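Local coordinates for uncharacterized protein (Bacteroides eggerthii DSM 20697, PDB 4ECO) that is of unknown function but, being built from leucine-rich repeats, probably takes part in binding other proteins, at residues Glu136-Met141 and Asp250-Glu255; His144-Phe149 and Ile309-Tyr314; Asn481-Asn486 and Ala509-Tyr514. One frame throughout, in Å; residues are numbered along the deposited sequence.

Interaction 1: Glu136-Met141 and Asp250-Glu255; sequences EQKQKM and DLTDVE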
loop_
_atom_site.group_PDB
_atom_site.type_symbol
_atom_site.label_atom_id
_atom_site.label_comp_id
_atom_site.label_asym_id
_atom_site.label_seq_id
_atom_site.Cartn_x
_atom_site.Cartn_y
_atom_site.Cartn_z
ATOM N N GLU A 136 -20.807 -5.020 3.501
ATOM C CA GLU A 136 -20.137 -3.736 3.379
ATOM C C GLU A 136 -19.077 -3.601 4.495
ATOM O O GLU A 136 -17.945 -3.186 4.222
ATOM C CB GLU A 136 -21.181 -2.614 3.435
ATOM C CG GLU A 136 -20.624 -1.247 3.079
ATOM C CD GLU A 136 -21.511 -0.083 3.468
ATOM O OE1 GLU A 136 -21.458 0.339 4.646
ATOM O OE2 GLU A 136 -22.236 0.429 2.583
ATOM N N GLN A 137 -19.447 -3.985 5.742
ATOM C CA GLN A 137 -18.563 -3.974 6.927
ATOM C C GLN A 137 -17.425 -5.019 6.754
ATOM O O GLN A 137 -16.267 -4.728 7.073
ATOM C CB GLN A 137 -19.391 -4.259 8.185
ATOM C CG GLN A 137 -18.595 -4.383 9.463
ATOM C CD GLN A 137 -18.474 -3.065 10.143
ATOM O OE1 GLN A 137 -17.661 -2.214 9.753
ATOM N NE2 GLN A 137 -19.292 -2.875 11.176
ATOM N N LYS A 138 -17.779 -6.219 6.208
ATOM C CA LYS A 138 -16.858 -7.309 5.916
ATOM C C LYS A 138 -15.782 -6.812 4.977
ATOM O O LYS A 138 -14.596 -7.018 5.256
ATOM C CB LYS A 138 -17.602 -8.508 5.321
ATOM C CG LYS A 138 -16.713 -9.735 5.108
ATOM C CD LYS A 138 -17.376 -10.802 4.231
ATOM C CE LYS A 138 -16.537 -12.044 4.148
ATOM N NZ LYS A 138 -17.319 -13.208 3.656
ATOM N N GLN A 139 -16.188 -6.100 3.892
ATOM C CA GLN A 139 -15.264 -5.545 2.903
ATOM C C GLN A 139 -14.317 -4.529 3.534
ATOM O O GLN A 139 -13.103 -4.649 3.362
ATOM C CB GLN A 139 -16.012 -4.913 1.725
ATOM C CG GLN A 139 -15.991 -5.816 0.503
ATOM C CD GLN A 139 -14.592 -6.152 0.038
ATOM O OE1 GLN A 139 -13.754 -5.264 -0.210
ATOM N NE2 GLN A 139 -14.323 -7.449 -0.101
ATOM N N LYS A 140 -14.868 -3.564 4.294
ATOM C CA LYS A 140 -14.106 -2.533 5.001
ATOM C C LYS A 140 -12.985 -3.181 5.787
ATOM O O LYS A 140 -11.822 -2.808 5.631
ATOM C CB LYS A 140 -15.040 -1.729 5.930
ATOM C CG LYS A 140 -14.428 -0.481 6.576
ATOM C CD LYS A 140 -15.478 0.269 7.388
ATOM C CE LYS A 140 -14.932 1.468 8.129
ATOM N NZ LYS A 140 -14.385 1.113 9.458
HETATM N N MSE A 141 -13.352 -4.189 6.582
HETATM C CA MSE A 141 -12.485 -4.950 7.465
HETATM C C MSE A 141 -11.463 -5.733 6.674
HETATM O O MSE A 141 -10.291 -5.686 7.039
HETATM C CB MSE A 141 -13.309 -5.853 8.407
HETATM C CG MSE A 141 -13.958 -5.033 9.546
HETATM SE SE MSE A 141 -12.859 -3.414 10.186
HETATM C CE MSE A 141 -14.100 -2.229 9.796
ATOM N N ASP A 250 -17.932 -22.042 5.683
ATOM C CA ASP A 250 -18.120 -20.600 5.799
ATOM C C ASP A 250 -16.826 -19.838 6.135
ATOM O O ASP A 250 -16.846 -18.599 6.138
ATOM C CB ASP A 250 -19.176 -20.303 6.878
ATOM C CG ASP A 250 -20.626 -20.581 6.485
ATOM O OD1 ASP A 250 -20.881 -20.866 5.273
ATOM O OD2 ASP A 250 -21.516 -20.467 7.377
ATOM N N LEU A 251 -15.714 -20.558 6.404
ATOM C CA LEU A 251 -14.445 -19.937 6.769
ATOM C C LEU A 251 -13.777 -19.363 5.523
ATOM O O LEU A 251 -13.156 -20.095 4.766
ATOM C CB LEU A 251 -13.536 -20.947 7.512
ATOM C CG LEU A 251 -12.241 -20.385 8.115
ATOM C CD1 LEU A 251 -12.491 -19.204 9.034
ATOM C CD2 LEU A 251 -11.497 -21.449 8.860
ATOM N N THR A 252 -13.924 -18.040 5.323
ATOM C CA THR A 252 -13.453 -17.270 4.161
ATOM C C THR A 252 -12.259 -16.370 4.470
ATOM O O THR A 252 -11.510 -16.025 3.559
ATOM C CB THR A 252 -14.594 -16.375 3.602
ATOM O OG1 THR A 252 -14.997 -15.376 4.554
ATOM C CG2 THR A 252 -15.793 -17.175 3.143
ATOM N N ASP A 253 -12.106 -15.943 5.729
ATOM C CA ASP A 253 -11.012 -15.038 6.098
ATOM C C ASP A 253 -10.136 -15.647 7.169
ATOM O O ASP A 253 -10.595 -15.855 8.285
ATOM C CB ASP A 253 -11.561 -13.687 6.570
ATOM C CG ASP A 253 -12.288 -12.895 5.507
ATOM O OD1 ASP A 253 -13.360 -13.351 5.055
ATOM O OD2 ASP A 253 -11.820 -11.795 5.172
ATOM N N VAL A 254 -8.876 -15.962 6.815
ATOM C CA VAL A 254 -7.900 -16.560 7.734
ATOM C C VAL A 254 -6.627 -15.715 7.747
ATOM O O VAL A 254 -6.140 -15.304 6.692
ATOM C CB VAL A 254 -7.600 -18.043 7.407
ATOM C CG1 VAL A 254 -6.508 -18.585 8.304
ATOM C CG2 VAL A 254 -8.856 -18.904 7.531
ATOM N N GLU A 255 -6.097 -15.452 8.957
ATOM C CA GLU A 255 -4.855 -14.703 9.149
ATOM C C GLU A 255 -3.933 -15.432 10.140
ATOM O O GLU A 255 -4.370 -15.830 11.228
ATOM C CB GLU A 255 -5.144 -13.285 9.622
ATOM C CG GLU A 255 -3.887 -12.547 10.051
ATOM C CD GLU A 255 -4.035 -11.076 10.369
ATOM O OE1 GLU A 255 -4.248 -10.281 9.428
ATOM O OE2 GLU A 255 -3.896 -10.710 11.554
#

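Interaction 2: His144-Phe149 and Ile309-Tyr314; sequences HYQKTF and IIYIGY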
loop_
_atom_site.group_PDB
_atom_site.type_symbol
_atom_site.label_atom_id
_atom_site.label_comp_id
_atom_site.label_asym_id
_atom_site.label_seq_id
_atom_site.Cartn_x
_atom_site.Cartn_y
_atom_site.Cartn_z
ATOM N N HIS A 144 -8.636 -3.581 5.710
ATOM C CA HIS A 144 -7.918 -2.960 6.831
ATOM C C HIS A 144 -6.401 -3.112 6.699
ATOM O O HIS A 144 -5.707 -2.133 6.971
ATOM C CB HIS A 144 -8.368 -3.490 8.206
ATOM C CG HIS A 144 -7.743 -2.756 9.348
ATOM N ND1 HIS A 144 -6.425 -2.988 9.725
ATOM C CD2 HIS A 144 -8.271 -1.801 10.149
ATOM C CE1 HIS A 144 -6.188 -2.144 10.717
ATOM N NE2 HIS A 144 -7.274 -1.421 11.018
ATOM N N TYR A 145 -5.877 -4.317 6.325
ATOM C CA TYR A 145 -4.430 -4.475 6.225
ATOM C C TYR A 145 -3.911 -3.604 5.100
ATOM O O TYR A 145 -2.880 -2.930 5.258
ATOM C CB TYR A 145 -4.006 -5.941 6.021
ATOM C CG TYR A 145 -2.499 -6.157 6.068
ATOM C CD1 TYR A 145 -1.720 -6.050 4.921
ATOM C CD2 TYR A 145 -1.861 -6.499 7.255
ATOM C CE1 TYR A 145 -0.343 -6.273 4.955
ATOM C CE2 TYR A 145 -0.483 -6.720 7.301
ATOM C CZ TYR A 145 0.270 -6.598 6.152
ATOM O OH TYR A 145 1.616 -6.822 6.208
ATOM N N GLN A 146 -4.665 -3.577 3.986
ATOM C CA GLN A 146 -4.355 -2.822 2.787
ATOM C C GLN A 146 -4.237 -1.325 3.086
ATOM O O GLN A 146 -3.193 -0.742 2.775
ATOM C CB GLN A 146 -5.428 -3.081 1.713
ATOM C CG GLN A 146 -5.177 -2.428 0.346
ATOM C CD GLN A 146 -3.965 -2.938 -0.387
ATOM O OE1 GLN A 146 -3.493 -4.060 -0.182
ATOM N NE2 GLN A 146 -3.436 -2.107 -1.271
ATOM N N LYS A 147 -5.261 -0.715 3.733
ATOM C CA LYS A 147 -5.220 0.715 4.036
ATOM C C LYS A 147 -4.110 1.048 5.028
ATOM O O LYS A 147 -3.533 2.128 4.914
ATOM C CB LYS A 147 -6.579 1.284 4.536
ATOM C CG LYS A 147 -7.222 0.607 5.755
ATOM C CD LYS A 147 -8.449 1.392 6.291
ATOM C CE LYS A 147 -9.364 0.616 7.242
ATOM N NZ LYS A 147 -10.299 -0.328 6.534
ATOM N N THR A 148 -3.773 0.128 5.938
ATOM C CA THR A 148 -2.796 0.375 7.002
ATOM C C THR A 148 -1.341 0.233 6.554
ATOM O O THR A 148 -0.519 1.085 6.936
ATOM C CB THR A 148 -3.030 -0.569 8.199
ATOM O OG1 THR A 148 -4.412 -0.547 8.505
ATOM C CG2 THR A 148 -2.235 -0.158 9.456
ATOM N N PHE A 149 -1.018 -0.850 5.813
ATOM C CA PHE A 149 0.367 -1.131 5.471
ATOM C C PHE A 149 0.715 -1.139 3.988
ATOM O O PHE A 149 1.914 -1.265 3.678
ATOM C CB PHE A 149 0.728 -2.526 6.014
ATOM C CG PHE A 149 0.566 -2.695 7.503
ATOM C CD1 PHE A 149 1.513 -2.177 8.386
ATOM C CD2 PHE A 149 -0.536 -3.366 8.027
ATOM C CE1 PHE A 149 1.368 -2.339 9.759
ATOM C CE2 PHE A 149 -0.669 -3.549 9.396
ATOM C CZ PHE A 149 0.283 -3.029 10.254
ATOM N N ILE A 309 -7.730 -12.821 -2.032
ATOM C CA ILE A 309 -6.801 -11.834 -1.450
ATOM C C ILE A 309 -5.631 -12.550 -0.800
ATOM O O ILE A 309 -5.841 -13.444 0.003
ATOM C CB ILE A 309 -7.518 -10.898 -0.421
ATOM C CG1 ILE A 309 -8.841 -10.322 -0.988
ATOM C CG2 ILE A 309 -6.579 -9.788 0.083
ATOM C CD1 ILE A 309 -9.828 -9.859 0.043
ATOM N N ILE A 310 -4.407 -12.127 -1.124
ATOM C CA ILE A 310 -3.174 -12.654 -0.540
ATOM C C ILE A 310 -2.346 -11.493 0.039
ATOM O O ILE A 310 -1.934 -10.591 -0.696
ATOM C CB ILE A 310 -2.325 -13.493 -1.556
ATOM C CG1 ILE A 310 -3.111 -14.708 -2.112
ATOM C CG2 ILE A 310 -1.011 -13.940 -0.909
ATOM C CD1 ILE A 310 -2.413 -15.556 -3.172
ATOM N N TYR A 311 -2.118 -11.516 1.351
ATOM C CA TYR A 311 -1.219 -10.581 2.019
ATOM C C TYR A 311 0.014 -11.406 2.370
ATOM O O TYR A 311 -0.078 -12.270 3.253
ATOM C CB TYR A 311 -1.863 -9.888 3.251
ATOM C CG TYR A 311 -3.053 -8.998 2.970
ATOM C CD1 TYR A 311 -2.906 -7.801 2.272
ATOM C CD2 TYR A 311 -4.317 -9.313 3.464
ATOM C CE1 TYR A 311 -3.998 -6.968 2.024
ATOM C CE2 TYR A 311 -5.406 -8.469 3.257
ATOM C CZ TYR A 311 -5.242 -7.295 2.536
ATOM O OH TYR A 311 -6.309 -6.448 2.339
ATOM N N ILE A 312 1.124 -11.247 1.613
ATOM C CA ILE A 312 2.289 -12.095 1.867
ATOM C C ILE A 312 3.581 -11.218 1.981
ATOM O O ILE A 312 4.707 -11.731 1.849
ATOM C CB ILE A 312 2.392 -13.245 0.804
ATOM C CG1 ILE A 312 3.387 -14.345 1.227
ATOM C CG2 ILE A 312 2.607 -12.743 -0.633
ATOM C CD1 ILE A 312 3.037 -15.746 0.793
ATOM N N GLY A 313 3.395 -9.935 2.314
ATOM C CA GLY A 313 4.505 -9.010 2.529
ATOM C C GLY A 313 5.324 -9.331 3.770
ATOM O O GLY A 313 4.899 -10.142 4.603
ATOM N N TYR A 314 6.503 -8.683 3.917
ATOM C CA TYR A 314 7.435 -8.872 5.044
ATOM C C TYR A 314 7.814 -10.379 5.198
ATOM O O TYR A 314 7.742 -10.955 6.277
ATOM C CB TYR A 314 6.875 -8.306 6.354
ATOM C CG TYR A 314 6.668 -6.807 6.350
ATOM C CD1 TYR A 314 7.700 -5.941 6.704
ATOM C CD2 TYR A 314 5.423 -6.253 6.057
ATOM C CE1 TYR A 314 7.509 -4.558 6.724
ATOM C CE2 TYR A 314 5.231 -4.872 6.055
ATOM C CZ TYR A 314 6.273 -4.031 6.412
ATOM O OH TYR A 314 6.089 -2.678 6.458
#

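Interaction 3: Asn481-Asn486 and Ala509-Tyr514; sequences NENFKN and ATTLPY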
loop_
_atom_site.group_PDB
_atom_site.type_symbol
_atom_site.label_atom_id
_atom_site.label_comp_id
_atom_site.label_asym_id
_atom_site.label_seq_id
_atom_site.Cartn_x
_atom_site.Cartn_y
_atom_site.Cartn_z
ATOM N N ASN A 481 4.347 16.933 -37.469
ATOM C CA ASN A 481 3.212 17.744 -37.905
ATOM C C ASN A 481 1.870 17.268 -37.308
ATOM O O ASN A 481 0.802 17.665 -37.801
ATOM C CB ASN A 481 3.149 17.763 -39.444
ATOM C CG ASN A 481 4.423 18.261 -40.102
ATOM O OD1 ASN A 481 5.157 17.491 -40.743
ATOM N ND2 ASN A 481 4.731 19.551 -39.932
ATOM N N GLU A 482 1.917 16.507 -36.208
ATOM C CA GLU A 482 0.691 16.043 -35.568
ATOM C C GLU A 482 0.904 15.823 -34.063
ATOM O O GLU A 482 1.940 15.297 -33.640
ATOM C CB GLU A 482 0.146 14.761 -36.254
ATOM C CG GLU A 482 0.915 13.456 -36.067
ATOM C CD GLU A 482 1.387 12.736 -37.323
ATOM O OE1 GLU A 482 1.919 13.400 -38.245
ATOM O OE2 GLU A 482 1.283 11.489 -37.349
ATOM N N ASN A 483 -0.075 16.265 -33.258
ATOM C CA ASN A 483 -0.067 16.075 -31.801
ATOM C C ASN A 483 -0.685 14.748 -31.460
ATOM O O ASN A 483 -1.403 14.196 -32.290
ATOM C CB ASN A 483 -0.822 17.189 -31.085
ATOM C CG ASN A 483 -0.003 18.389 -30.745
ATOM O OD1 ASN A 483 1.135 18.286 -30.313
ATOM N ND2 ASN A 483 -0.606 19.557 -30.846
ATOM N N PHE A 484 -0.433 14.223 -30.263
ATOM C CA PHE A 484 -1.047 12.939 -29.925
ATOM C C PHE A 484 -2.415 13.166 -29.280
ATOM O O PHE A 484 -2.689 14.250 -28.746
ATOM C CB PHE A 484 -0.141 12.083 -29.029
ATOM C CG PHE A 484 1.231 11.826 -29.607
ATOM C CD1 PHE A 484 1.382 11.368 -30.915
ATOM C CD2 PHE A 484 2.372 12.030 -28.843
ATOM C CE1 PHE A 484 2.650 11.138 -31.452
ATOM C CE2 PHE A 484 3.638 11.784 -29.372
ATOM C CZ PHE A 484 3.770 11.347 -30.678
ATOM N N LYS A 485 -3.270 12.141 -29.365
ATOM C CA LYS A 485 -4.648 12.125 -28.885
ATOM C C LYS A 485 -4.821 12.757 -27.479
ATOM O O LYS A 485 -5.735 13.569 -27.315
ATOM C CB LYS A 485 -5.186 10.672 -28.857
ATOM C CG LYS A 485 -6.645 10.535 -28.398
ATOM C CD LYS A 485 -7.070 9.095 -28.069
ATOM C CE LYS A 485 -8.551 9.011 -27.742
ATOM N NZ LYS A 485 -8.829 8.751 -26.296
ATOM N N ASN A 486 -3.980 12.402 -26.491
ATOM C CA ASN A 486 -4.233 12.833 -25.124
ATOM C C ASN A 486 -3.162 13.718 -24.459
ATOM O O ASN A 486 -3.310 13.992 -23.267
ATOM C CB ASN A 486 -4.402 11.580 -24.253
ATOM C CG ASN A 486 -5.731 10.898 -24.424
ATOM O OD1 ASN A 486 -6.781 11.537 -24.537
ATOM N ND2 ASN A 486 -5.727 9.581 -24.375
ATOM N N ALA A 509 1.906 26.113 -25.524
ATOM C CA ALA A 509 0.466 25.839 -25.448
ATOM C C ALA A 509 -0.087 25.087 -26.696
ATOM O O ALA A 509 -1.215 24.569 -26.664
ATOM C CB ALA A 509 -0.272 27.140 -25.269
ATOM N N THR A 510 0.716 25.006 -27.781
ATOM C CA THR A 510 0.340 24.315 -29.014
ATOM C C THR A 510 0.236 22.789 -28.809
ATOM O O THR A 510 -0.475 22.109 -29.549
ATOM C CB THR A 510 1.354 24.615 -30.116
ATOM O OG1 THR A 510 2.657 24.117 -29.740
ATOM C CG2 THR A 510 1.394 26.075 -30.483
ATOM N N THR A 511 0.969 22.246 -27.833
ATOM C CA THR A 511 0.956 20.805 -27.598
ATOM C C THR A 511 0.432 20.533 -26.155
ATOM O O THR A 511 -0.395 19.627 -25.976
ATOM C CB THR A 511 2.354 20.200 -27.873
ATOM O OG1 THR A 511 3.186 20.516 -26.783
ATOM C CG2 THR A 511 3.012 20.731 -29.173
ATOM N N LEU A 512 0.870 21.370 -25.163
ATOM C CA LEU A 512 0.499 21.348 -23.732
ATOM C C LEU A 512 -0.393 22.562 -23.360
ATOM O O LEU A 512 0.049 23.440 -22.599
ATOM C CB LEU A 512 1.770 21.361 -22.852
ATOM C CG LEU A 512 2.761 20.229 -22.952
ATOM C CD1 LEU A 512 3.872 20.442 -21.967
ATOM C CD2 LEU A 512 2.103 18.886 -22.717
ATOM N N PRO A 513 -1.637 22.667 -23.890
ATOM C CA PRO A 513 -2.453 23.869 -23.613
ATOM C C PRO A 513 -2.949 24.023 -22.179
ATOM O O PRO A 513 -3.398 25.115 -21.834
ATOM C CB PRO A 513 -3.664 23.683 -24.531
ATOM C CG PRO A 513 -3.743 22.239 -24.774
ATOM C CD PRO A 513 -2.338 21.771 -24.831
ATOM N N TYR A 514 -2.897 22.960 -21.364
ATOM C CA TYR A 514 -3.446 23.009 -20.020
ATOM C C TYR A 514 -2.393 22.764 -18.916
ATOM O O TYR A 514 -2.780 22.509 -17.772
ATOM C CB TYR A 514 -4.586 21.987 -19.907
ATOM C CG TYR A 514 -5.698 22.295 -20.877
ATOM C CD1 TYR A 514 -6.535 23.390 -20.681
ATOM C CD2 TYR A 514 -5.879 21.533 -22.021
ATOM C CE1 TYR A 514 -7.541 23.701 -21.593
ATOM C CE2 TYR A 514 -6.876 21.836 -22.941
ATOM C CZ TYR A 514 -7.711 22.919 -22.722
ATOM O OH TYR A 514 -8.691 23.229 -23.641
#

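Interaction 1: Glu136-Met141 and Asp250-Glu255
Lys138 reaches from helix 135-142 to Thr252 and Asp253, at the start of one of the parallel strands of the leucine-rich repeat solenoid. Strand 253-257 lies between strands 210-214 and 277-279, and Asp253 turns its side chain to the face on which the helix lies. The lysine sets out with CG turned anti to its own N (chi1 -175°) and stays extended, so a long aliphatic arm bridges the gap between helix and strand, which a shorter residue would probably not span. It passes the side chains of Thr252 and Asp253 at a slant, Lys138 CE coming 3.6 Å from Asp253 OD1, and the ammonium ends at Thr252. The bond from Lys138 NZ to Thr252 OG1 is weak at 3.3 Å. Between Lys138 NZ and Asp253 OD1 the distance is 4.2 Å, too long for a salt bridge, although the opposite charges would probably still attract. The carboxylate has a firmer partner in Arg142, which forms a salt bridge with Asp253 OD2. Threonine suits the place between them because its hydroxyl accepts from the lysine and donates to its neighbour: Thr252 OG1 gives its hydrogen to Asp253 OD1 at 2.7 Å, nearly in line with the acceptor's C-O bond.

Interaction 2: His144-Phe149 and Ile309-Tyr314
Just beside the meeting of Tyr145 with Tyr311, the carbonyl oxygen His144 O is gripped by two donors of one residue. Thr148 OG1 bonds to His144 O at 2.6 Å, and Thr148 N, 3.1 Å from the same His144 O, comes from the other face of the carbonyl plane. Threonine thus doubles the helical bond one turn on, in the short helix that presents Tyr145 and Gln146 to the strand. Tyr145 has CG anti to its own N (chi1 -174°), which leads its ring off the helix and past that of Tyr311. The two side chains run in opposite directions, their planes at 48° and their centroids 4.9 Å apart, an oblique pair. The same residue makes a CH-pi contact: Tyr145 CB sits over the middle of the Tyr311 ring, 3.9 Å from its centroid. Ile309 CG2 packs on the opposite face, toward the rim. The strand is one of the parallel rungs of the leucine-rich repeat solenoid; Ile310 and Ile312 turn to helix 288-300 behind it, whereas Tyr311 faces helix 144-149. Tyrosine suits this place because its ring is broad enough to lie against the helix while its hydroxyl still finds a partner, the backbone oxygen of Arg142. The side chain of Gln146 crosses that of Tyr311 at about a right angle, yet its amide is nearly coplanar with the ring (24°), its bent chain setting Gln146 OE1 at the edge, 3.7 Å from Tyr311 CE1, while its NE2 bonds to Asp151. Farther along, Tyr145 OH approaches the edge of the Tyr314 ring, 3.9 Å from CD2; Tyr314 OH bonds to Leu183 N.

Interaction 3: Asn481-Asn486 and Ala509-Tyr514
Asn483 makes one hydrogen bond to the loop 509-514, from its side-chain amide to the backbone carbonyl of Thr510. Asn483 ND2 stands 2.9 Å from Thr510 O, and the bond is bent, with an angle of 140° at the hydrogen. The donor meets the oxygen somewhat out of the carbonyl plane, and the acceptor in turn lies 21° out of the amide plane, so neither flat group is aligned with the other. With CG lying beside the backbone N and opposite the carbonyl carbon (chi1 -88°), the amide extends from the chain at 482-483 toward the loop. These two pieces belong to successive turns of the leucine-rich repeat solenoid: the short, weakly bonded hairpin of 478-479 and 482-483 precedes strand 492-494, and the loop leads from there to strand 517-519. Within the loop Leu512 is buried against Leu490 and Phe507.

The remaining contact is van der Waals. The side chains of Asn483 and Thr511 cross at about a right angle, bringing the amide oxygen against the threonine's carbon atoms; Asn483 OD1 is 3.3 Å from Thr511 CG2. Lys478, on the partner strand of the hairpin, touches both residues. Asparagine fits because one short, flat group offers an N-H to the carbonyl and lays its other end on Thr511. A leucine here would lose the amide donor and is likely to leave Thr510 O without this bond.

Interactions 1 and 2 are neighbours, their centres 13 Å apart, because helices 135-142 and 144-149 follow each other in the chain and settle on different parallel strands of the solenoid. Arg142, between the two helical segments, serves both: its side chain pairs with Asp253 and its carbonyl accepts from Tyr311. His115 likewise bonds to Glu255 of one and His144 of the other. The helical segments also touch directly, Lys140 O lying 3.0 Å from Lys147 NZ. In sequence the two contacts alternate. Interaction 3 comes later in the chain and is remote, with nearest atoms about 29 Å from interaction 1 and about 26 Å from interaction 2. The sodium ion is bound elsewhere, by Glu117 and Ser192.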